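Local coordinates for protein UTP-glucose-1-phosphate uridylyltransferase 2 (PDB 3GUE) that probably catalyses the reversible transfer of a uridylyl group from UTP to glucose 1-phosphate, giving UDP-glucose and diphosphate, at residues A[100-114]-A[384-397]. Numbering follows the deposited sequence.
Sequences QVKNGQTFLDFTALQ and LRSDAYQVTEDQRL
Leu397 lays CD1 over the centre of the Phe110 ring, 3.6 Å from the centroid and 11° off the ring normal, a CH-pi contact. Its other methyl, CD2, meets Val101 CG1 tip to tip at 3.5 Å. Leu384 CD2 extends this apolar layer to Phe107 CE1 (3.6 Å), while Val391 CG2 lies obliquely against Phe110.

Polar side chains grip backbone carbonyls on both flanks. Arg385, extended from CG to NE, holds Gln100 O side-on with NE (2.8 Å) and NH2 (2.7 Å), near the guanidinium plane, though both N-H...O angles are only about 140°. Lys102 turns its end at chi4 (64°), bringing NZ to Leu384 O at 2.5 Å. At the other end, Gln114 NE2 donates to Gln395 O at 2.7 Å, and a water bridges Gln114 O and Asp394 O.

Behind this shell, a Thr106–Asp109 capping box starts the helix carrying Phe110 and Gln114, and a classic beta bulge shapes the hairpin bearing Val101 and Lys102. Phe107 also touches Leu223 and Val375, about 9 Å from bound UDP-glucose, placing the contact beside the nucleotide-sugar site of this GT-A-type fold. Hairpin 100-106 and helix 107-122 thus pack against the end of helix 378-385 and hairpin 389-399, with strand 128-132 bordering helix 107-122 at Thr111.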
loop_
_atom_site.group_PDB
_atom_site.type_symbol
_atom_site.label_atom_id
_atom_site.label_comp_id
_atom_site.label_asym_id
_atom_site.label_seq_id
_atom_site.Cartn_x
_atom_site.Cartn_y
_atom_site.Cartn_z
ATOM N N GLN A 100 6.819 -5.467 13.945
ATOM C CA GLN A 100 7.333 -4.500 14.924
ATOM C C GLN A 100 7.995 -3.351 14.175
ATOM O O GLN A 100 8.707 -3.565 13.174
ATOM C CB GLN A 100 8.327 -5.128 15.933
ATOM C CG GLN A 100 7.728 -6.153 16.939
ATOM C CD GLN A 100 8.706 -6.643 18.062
ATOM O OE1 GLN A 100 9.829 -7.124 17.797
ATOM N NE2 GLN A 100 8.248 -6.551 19.323
ATOM N N VAL A 101 7.775 -2.136 14.677
ATOM C CA VAL A 101 8.247 -0.906 14.029
ATOM C C VAL A 101 9.260 -0.144 14.922
ATOM O O VAL A 101 10.405 0.029 14.530
ATOM C CB VAL A 101 7.034 -0.061 13.539
ATOM C CG1 VAL A 101 7.441 1.314 13.102
ATOM C CG2 VAL A 101 6.394 -0.740 12.352
ATOM N N LYS A 102 8.834 0.244 16.126
ATOM C CA LYS A 102 9.679 0.902 17.129
ATOM C C LYS A 102 9.164 0.504 18.507
ATOM O O LYS A 102 7.969 0.330 18.680
ATOM C CB LYS A 102 9.593 2.426 17.001
ATOM C CG LYS A 102 10.190 3.010 15.719
ATOM C CD LYS A 102 10.645 4.428 15.890
ATOM C CE LYS A 102 11.454 4.866 14.702
ATOM N NZ LYS A 102 10.578 4.858 13.513
ATOM N N ASN A 103 10.052 0.368 19.485
ATOM C CA ASN A 103 9.651 0.195 20.888
ATOM C C ASN A 103 8.771 -1.031 21.223
ATOM O O ASN A 103 8.020 -1.018 22.221
ATOM C CB ASN A 103 8.947 1.478 21.379
ATOM C CG ASN A 103 9.706 2.749 21.012
ATOM O OD1 ASN A 103 9.148 3.656 20.380
ATOM N ND2 ASN A 103 10.988 2.821 21.404
ATOM N N GLY A 104 8.835 -2.077 20.406
ATOM C CA GLY A 104 7.861 -3.175 20.517
ATOM C C GLY A 104 6.457 -2.797 20.054
ATOM O O GLY A 104 5.500 -3.538 20.264
ATOM N N GLN A 105 6.334 -1.640 19.417
ATOM C CA GLN A 105 5.070 -1.216 18.791
ATOM C C GLN A 105 5.036 -1.633 17.317
ATOM O O GLN A 105 5.995 -1.417 16.578
ATOM C CB GLN A 105 4.852 0.311 18.931
ATOM C CG GLN A 105 4.982 0.861 20.380
ATOM C CD GLN A 105 3.903 0.343 21.308
ATOM O OE1 GLN A 105 4.007 -0.757 21.854
ATOM N NE2 GLN A 105 2.866 1.148 21.517
ATOM N N THR A 106 3.954 -2.285 16.921
ATOM C CA THR A 106 3.742 -2.707 15.524
ATOM C C THR A 106 3.136 -1.535 14.748
ATOM O O THR A 106 2.871 -0.475 15.339
ATOM C CB THR A 106 2.764 -3.887 15.417
ATOM O OG1 THR A 106 1.501 -3.481 15.942
ATOM C CG2 THR A 106 3.278 -5.163 16.197
ATOM N N PHE A 107 2.871 -1.751 13.456
ATOM C CA PHE A 107 2.229 -0.741 12.595
ATOM C C PHE A 107 0.828 -0.517 13.199
ATOM O O PHE A 107 0.332 0.604 13.235
ATOM C CB PHE A 107 2.080 -1.224 11.134
ATOM C CG PHE A 107 3.349 -1.121 10.272
ATOM C CD1 PHE A 107 3.614 0.023 9.519
ATOM C CD2 PHE A 107 4.242 -2.191 10.185
ATOM C CE1 PHE A 107 4.767 0.112 8.720
ATOM C CE2 PHE A 107 5.394 -2.115 9.386
ATOM C CZ PHE A 107 5.657 -0.968 8.655
ATOM N N LEU A 108 0.221 -1.594 13.721
ATOM C CA LEU A 108 -1.167 -1.544 14.179
ATOM C C LEU A 108 -1.312 -0.836 15.523
ATOM O O LEU A 108 -2.326 -0.179 15.772
ATOM C CB LEU A 108 -1.814 -2.951 14.174
ATOM C CG LEU A 108 -3.343 -3.083 14.305
ATOM C CD1 LEU A 108 -4.157 -2.117 13.398
ATOM C CD2 LEU A 108 -3.722 -4.530 14.043
ATOM N N ASP A 109 -0.308 -0.992 16.390
ATOM C CA ASP A 109 -0.134 -0.159 17.588
ATOM C C ASP A 109 -0.185 1.310 17.224
ATOM O O ASP A 109 -1.035 2.039 17.738
ATOM C CB ASP A 109 1.205 -0.448 18.277
ATOM C CG ASP A 109 1.176 -1.708 19.077
ATOM O OD1 ASP A 109 0.277 -1.822 19.956
ATOM O OD2 ASP A 109 2.039 -2.579 18.810
ATOM N N PHE A 110 0.725 1.742 16.341
ATOM C CA PHE A 110 0.744 3.138 15.846
ATOM C C PHE A 110 -0.577 3.649 15.242
ATOM O O PHE A 110 -0.993 4.757 15.565
ATOM C CB PHE A 110 1.956 3.409 14.945
ATOM C CG PHE A 110 3.242 3.537 15.711
ATOM C CD1 PHE A 110 3.449 4.624 16.555
ATOM C CD2 PHE A 110 4.248 2.561 15.602
ATOM C CE1 PHE A 110 4.640 4.756 17.299
ATOM C CE2 PHE A 110 5.431 2.678 16.322
ATOM C CZ PHE A 110 5.640 3.784 17.173
ATOM N N THR A 111 -1.271 2.799 14.473
ATOM C CA THR A 111 -2.609 3.108 13.927
ATOM C C THR A 111 -3.669 3.282 15.033
ATOM O O THR A 111 -4.420 4.250 15.003
ATOM C CB THR A 111 -3.085 2.007 12.906
ATOM O OG1 THR A 111 -2.231 2.007 11.756
ATOM C CG2 THR A 111 -4.529 2.232 12.463
ATOM N N ALA A 112 -3.710 2.347 15.987
ATOM C CA ALA A 112 -4.628 2.425 17.135
ATOM C C ALA A 112 -4.372 3.642 18.035
ATOM O O ALA A 112 -5.315 4.253 18.550
ATOM C CB ALA A 112 -4.588 1.146 17.970
ATOM N N LEU A 113 -3.097 3.972 18.226
ATOM C CA LEU A 113 -2.685 5.096 19.060
ATOM C C LEU A 113 -2.923 6.441 18.388
ATOM O O LEU A 113 -3.271 7.410 19.058
ATOM C CB LEU A 113 -1.194 4.954 19.458
ATOM C CG LEU A 113 -0.767 3.873 20.484
ATOM C CD1 LEU A 113 0.734 3.804 20.555
ATOM C CD2 LEU A 113 -1.361 4.043 21.876
ATOM N N GLN A 114 -2.702 6.497 17.069
ATOM C CA GLN A 114 -3.002 7.683 16.243
ATOM C C GLN A 114 -4.492 8.024 16.330
ATOM O O GLN A 114 -4.853 9.178 16.510
ATOM C CB GLN A 114 -2.629 7.433 14.783
ATOM C CG GLN A 114 -1.137 7.586 14.491
ATOM C CD GLN A 114 -0.709 7.076 13.134
ATOM O OE1 GLN A 114 -1.547 6.819 12.248
ATOM N NE2 GLN A 114 0.606 6.931 12.952
ATOM N N LEU A 384 12.458 2.624 8.345
ATOM C CA LEU A 384 11.438 2.973 9.329
ATOM C C LEU A 384 11.870 2.674 10.757
ATOM O O LEU A 384 11.664 3.506 11.682
ATOM C CB LEU A 384 10.123 2.261 9.036
ATOM C CG LEU A 384 8.895 2.878 9.726
ATOM C CD1 LEU A 384 8.671 4.328 9.273
ATOM C CD2 LEU A 384 7.685 2.070 9.392
ATOM N N ARG A 385 12.500 1.511 10.920
ATOM C CA ARG A 385 12.932 1.015 12.222
ATOM C C ARG A 385 14.100 1.854 12.727
ATOM O O ARG A 385 14.275 2.009 13.931
ATOM C CB ARG A 385 13.307 -0.462 12.147
ATOM C CG ARG A 385 12.117 -1.402 12.175
ATOM C CD ARG A 385 12.528 -2.862 12.201
ATOM N NE ARG A 385 11.348 -3.703 12.333
ATOM C CZ ARG A 385 11.359 -5.032 12.352
ATOM N NH1 ARG A 385 12.505 -5.698 12.236
ATOM N NH2 ARG A 385 10.211 -5.685 12.489
ATOM N N SER A 386 14.862 2.438 11.793
ATOM C CA SER A 386 15.993 3.292 12.144
ATOM C C SER A 386 15.589 4.725 12.559
ATOM O O SER A 386 14.476 5.181 12.287
ATOM C CB SER A 386 16.951 3.390 10.961
ATOM O OG SER A 386 16.475 4.391 10.093
ATOM N N ASP A 387 16.567 5.436 13.130
ATOM C CA ASP A 387 16.424 6.818 13.620
ATOM C C ASP A 387 16.211 7.844 12.458
ATOM O O ASP A 387 16.095 9.056 12.682
ATOM C CB ASP A 387 17.627 7.201 14.527
ATOM C CG ASP A 387 18.969 7.269 13.775
ATOM O OD1 ASP A 387 18.976 7.029 12.584
ATOM O OD2 ASP A 387 20.032 7.605 14.369
ATOM N N ALA A 388 16.177 7.349 11.229
ATOM C CA ALA A 388 15.776 8.176 10.091
ATOM C C ALA A 388 14.321 8.623 10.222
ATOM O O ALA A 388 13.939 9.663 9.675
ATOM C CB ALA A 388 15.973 7.414 8.766
ATOM N N TYR A 389 13.523 7.811 10.916
ATOM C CA TYR A 389 12.104 8.094 11.127
ATOM C C TYR A 389 11.836 8.304 12.595
ATOM O O TYR A 389 12.464 7.679 13.415
ATOM C CB TYR A 389 11.217 6.996 10.531
ATOM C CG TYR A 389 11.092 7.122 9.020
ATOM C CD1 TYR A 389 10.029 7.826 8.438
ATOM C CD2 TYR A 389 12.049 6.558 8.169
ATOM C CE1 TYR A 389 9.927 7.963 7.047
ATOM C CE2 TYR A 389 11.947 6.693 6.780
ATOM C CZ TYR A 389 10.896 7.383 6.226
ATOM O OH TYR A 389 10.793 7.499 4.831
ATOM N N GLN A 390 10.913 9.208 12.907
ATOM C CA GLN A 390 10.710 9.644 14.270
ATOM C C GLN A 390 9.236 9.628 14.570
ATOM O O GLN A 390 8.433 9.878 13.695
ATOM C CB GLN A 390 11.224 11.096 14.463
ATOM C CG GLN A 390 12.668 11.334 14.028
ATOM C CD GLN A 390 13.155 12.747 14.259
ATOM O OE1 GLN A 390 12.378 13.663 14.521
ATOM N NE2 GLN A 390 14.469 12.927 14.180
ATOM N N VAL A 391 8.899 9.394 15.832
ATOM C CA VAL A 391 7.528 9.473 16.312
ATOM C C VAL A 391 7.148 10.912 16.706
ATOM O O VAL A 391 7.850 11.572 17.449
ATOM C CB VAL A 391 7.284 8.451 17.453
ATOM C CG1 VAL A 391 5.824 8.453 17.913
ATOM C CG2 VAL A 391 7.689 7.070 16.967
ATOM N N THR A 392 6.029 11.381 16.175
ATOM C CA THR A 392 5.503 12.703 16.481
ATOM C C THR A 392 4.487 12.667 17.650
ATOM O O THR A 392 3.994 11.608 18.044
ATOM C CB THR A 392 4.821 13.326 15.235
ATOM O OG1 THR A 392 3.567 12.686 15.025
ATOM C CG2 THR A 392 5.661 13.156 13.980
ATOM N N GLU A 393 4.165 13.833 18.194
ATOM C CA GLU A 393 3.252 13.907 19.329
ATOM C C GLU A 393 1.935 13.199 18.980
ATOM O O GLU A 393 1.383 12.444 19.799
ATOM C CB GLU A 393 3.026 15.364 19.735
ATOM C CG GLU A 393 2.373 15.561 21.101
ATOM C CD GLU A 393 1.991 17.013 21.342
ATOM O OE1 GLU A 393 2.793 17.896 20.952
ATOM O OE2 GLU A 393 0.898 17.276 21.908
ATOM N N ASP A 394 1.473 13.401 17.747
ATOM C CA ASP A 394 0.220 12.800 17.287
ATOM C C ASP A 394 0.374 11.337 16.825
ATOM O O ASP A 394 -0.526 10.780 16.181
ATOM C CB ASP A 394 -0.474 13.689 16.240
ATOM C CG ASP A 394 0.317 13.821 14.936
ATOM O OD1 ASP A 394 1.536 13.561 14.910
ATOM O OD2 ASP A 394 -0.287 14.215 13.917
ATOM N N GLN A 395 1.507 10.731 17.196
ATOM C CA GLN A 395 1.806 9.301 16.996
ATOM C C GLN A 395 2.049 8.858 15.550
ATOM O O GLN A 395 1.895 7.689 15.216
ATOM C CB GLN A 395 0.749 8.419 17.679
ATOM C CG GLN A 395 0.586 8.685 19.196
ATOM C CD GLN A 395 1.767 8.224 20.017
ATOM O OE1 GLN A 395 2.832 7.863 19.488
ATOM N NE2 GLN A 395 1.585 8.217 21.323
ATOM N N ARG A 396 2.425 9.793 14.687
ATOM C CA ARG A 396 2.743 9.451 13.308
ATOM C C ARG A 396 4.230 9.132 13.245
ATOM O O ARG A 396 4.981 9.449 14.173
ATOM C CB ARG A 396 2.363 10.586 12.342
ATOM C CG ARG A 396 0.859 10.767 12.166
ATOM C CD ARG A 396 0.506 11.724 11.026
ATOM N NE ARG A 396 1.080 13.042 11.247
ATOM C CZ ARG A 396 1.978 13.613 10.452
ATOM N NH1 ARG A 396 2.382 12.983 9.353
ATOM N NH2 ARG A 396 2.456 14.825 10.748
ATOM N N LEU A 397 4.639 8.448 12.194
ATOM C CA LEU A 397 6.059 8.271 11.895
ATOM C C LEU A 397 6.416 9.133 10.711
ATOM O O LEU A 397 5.731 9.113 9.684
ATOM C CB LEU A 397 6.393 6.811 11.640
ATOM C CG LEU A 397 6.574 6.051 12.951
ATOM C CD1 LEU A 397 5.264 5.726 13.615
ATOM C CD2 LEU A 397 7.333 4.799 12.717
HETATM O O HOH W 1 -3.293 11.122 15.760
#